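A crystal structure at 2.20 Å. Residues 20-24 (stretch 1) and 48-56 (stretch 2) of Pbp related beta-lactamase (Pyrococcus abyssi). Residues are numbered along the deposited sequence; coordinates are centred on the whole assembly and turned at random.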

# COMPACT_ATOMS: atom_id res chain seq x y z
N PRO A 20 -32.80 -4.22 0.37
CA PRO A 20 -33.42 -3.09 -0.35
C PRO A 20 -34.95 -3.02 -0.27
O PRO A 20 -35.51 -2.03 0.18
CB PRO A 20 -32.94 -3.30 -1.79
CG PRO A 20 -31.68 -4.14 -1.65
CD PRO A 20 -32.09 -5.10 -0.56
N GLY A 21 -35.62 -4.08 -0.72
CA GLY A 21 -37.07 -4.12 -0.71
C GLY A 21 -37.61 -5.53 -0.56
O GLY A 21 -36.88 -6.50 -0.79
N ILE A 22 -38.88 -5.65 -0.17
CA ILE A 22 -39.54 -6.93 0.03
C ILE A 22 -41.05 -6.84 -0.20
O ILE A 22 -41.67 -5.82 0.07
CB ILE A 22 -39.31 -7.44 1.48
CG1 ILE A 22 -37.94 -8.11 1.60
CG2 ILE A 22 -40.43 -8.40 1.89
CD1 ILE A 22 -37.62 -8.63 3.00
N SER A 23 -41.63 -7.92 -0.71
CA SER A 23 -43.07 -7.98 -0.94
C SER A 23 -43.62 -9.24 -0.31
O SER A 23 -42.94 -10.26 -0.27
CB SER A 23 -43.39 -7.97 -2.44
OG SER A 23 -43.29 -6.66 -2.97
N ILE A 24 -44.85 -9.17 0.18
CA ILE A 24 -45.48 -10.33 0.81
C ILE A 24 -47.01 -10.31 0.67
O ILE A 24 -47.64 -9.26 0.75
CB ILE A 24 -45.12 -10.41 2.32
CG1 ILE A 24 -45.77 -11.65 2.96
CG2 ILE A 24 -45.57 -9.15 3.03
CD1 ILE A 24 -45.40 -11.85 4.43
N PRO A 48 -40.44 2.54 -4.60
CA PRO A 48 -40.84 1.61 -3.55
C PRO A 48 -41.27 0.20 -3.99
O PRO A 48 -41.65 -0.02 -5.14
CB PRO A 48 -41.98 2.34 -2.87
CG PRO A 48 -42.69 2.95 -4.05
CD PRO A 48 -41.53 3.51 -4.88
N SER A 49 -41.17 -0.75 -3.06
CA SER A 49 -41.62 -2.11 -3.31
C SER A 49 -43.12 -2.12 -2.97
O SER A 49 -43.53 -1.54 -1.96
CB SER A 49 -40.88 -3.12 -2.41
OG SER A 49 -39.73 -3.64 -3.06
N THR A 50 -43.92 -2.76 -3.81
CA THR A 50 -45.36 -2.83 -3.59
C THR A 50 -45.87 -4.26 -3.82
O THR A 50 -45.15 -5.11 -4.32
CB THR A 50 -46.11 -1.91 -4.55
OG1 THR A 50 -46.19 -2.53 -5.84
CG2 THR A 50 -45.39 -0.59 -4.69
N PRO A 51 -47.13 -4.54 -3.45
CA PRO A 51 -47.68 -5.88 -3.64
C PRO A 51 -47.54 -6.33 -5.10
O PRO A 51 -47.38 -7.51 -5.38
CB PRO A 51 -49.14 -5.71 -3.24
CG PRO A 51 -49.08 -4.66 -2.20
CD PRO A 51 -48.12 -3.66 -2.78
N GLU A 52 -47.59 -5.35 -6.00
CA GLU A 52 -47.50 -5.58 -7.44
C GLU A 52 -46.09 -5.78 -8.02
O GLU A 52 -45.92 -6.52 -8.98
CB GLU A 52 -48.15 -4.41 -8.21
CG GLU A 52 -49.64 -4.11 -7.90
CD GLU A 52 -49.87 -3.46 -6.53
OE1 GLU A 52 -48.88 -3.00 -5.90
OE2 GLU A 52 -51.04 -3.41 -6.09
N THR A 53 -45.08 -5.13 -7.44
CA THR A 53 -43.70 -5.24 -7.95
C THR A 53 -43.28 -6.66 -8.33
O THR A 53 -43.56 -7.63 -7.63
CB THR A 53 -42.67 -4.62 -6.95
OG1 THR A 53 -41.33 -4.83 -7.44
CG2 THR A 53 -42.80 -5.24 -5.60
N ILE A 54 -42.60 -6.76 -9.46
CA ILE A 54 -42.14 -8.03 -9.99
C ILE A 54 -40.68 -8.35 -9.66
O ILE A 54 -39.79 -7.51 -9.82
CB ILE A 54 -42.37 -8.06 -11.52
CG1 ILE A 54 -43.85 -8.33 -11.79
CG2 ILE A 54 -41.48 -9.10 -12.18
CD1 ILE A 54 -44.25 -8.22 -13.24
N TYR A 55 -40.45 -9.58 -9.18
CA TYR A 55 -39.12 -10.06 -8.83
C TYR A 55 -38.91 -11.41 -9.50
O TYR A 55 -39.85 -12.01 -10.02
CB TYR A 55 -38.99 -10.33 -7.32
CG TYR A 55 -39.36 -9.21 -6.38
CD1 TYR A 55 -38.38 -8.58 -5.61
CD2 TYR A 55 -40.69 -8.84 -6.19
CE1 TYR A 55 -38.72 -7.61 -4.66
CE2 TYR A 55 -41.04 -7.89 -5.24
CZ TYR A 55 -40.06 -7.27 -4.48
OH TYR A 55 -40.42 -6.32 -3.55
N GLY A 56 -37.66 -11.88 -9.49
CA GLY A 56 -37.38 -13.19 -10.05
C GLY A 56 -37.76 -14.14 -8.92
O GLY A 56 -37.60 -13.79 -7.75

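How do the two backbones lie against each other? Residues 21-24 form a strand, while the second stretch runs beside it mostly as loop and turn, with Tyr-55 and Gly-56 in strand. The nearest approaches of the main chains pair Gly-21 CA with Ser-49 CA at 5.6 Å and Ser-23 CA with Pro-51 CA at 5.7 Å, so both chains advance in the same direction through this region. No backbone-to-backbone hydrogen bond joins them; the polar links across the gap all involve side chains. The contact is small, burying 230 Å² in total, and the strand's alternation turns the Ser-23 side chain toward the second stretch and those of Ile-22 and Ile-24 away, so Ile-22 meets it through its backbone.

Why does Ser-23 dominate the contact? It has the largest covered area, 68 Å², and its short side chain brings OG into a pocket lined by the turn and by Tyr-55. Ser-23 OG donates a hydrogen bond to Thr-50 O at 2.8 Å, although that oxygen sits too close to Thr-53 CG2 in the model and its position is less certain. A hydroxyl can donate once and still accept, and Ser-23 OG also lies 2.9 Å from Tyr-55 OH, close to the plane of the tyrosine ring at its edge. The methyl carbon Thr-53 CG2 approaches Ser-23 OG to 3.0 Å.

What does Tyr-55 contribute, with 42 Å² covered? Its CA-to-CB bond points toward the first stretch, and the phenol oxygen lies among the serines of both stretches. Tyr-55 OH and Ser-49 OG are hydrogen-bonded at 2.8 Å, and either could be the donor. The phenol thus lies within hydrogen-bonding distance of a hydroxyl on each stretch. It also packs against the strand's backbone, with Tyr-55 OH 3.4 Å from Ile-22 C; its 3.5 Å approach to Ser-23 N has too poor an angle for a hydrogen bond.

How does Ser-49 fit so closely against the strand? Opposite it is Gly-21, which has no side chain, and Ser-49 OG comes within 3.6 Å of Gly-21 CA. An ideal CB on Gly-21 would fall only 2.4 Å from Ser-49 OG, a clash, so the bare glycine leaves room for the serine hydroxyl. Ser-49 OG also stands 3.6 Å from Ile-22 N, and its bond to Tyr-55 OH ties the beginning of the loop to the strand residue that follows it.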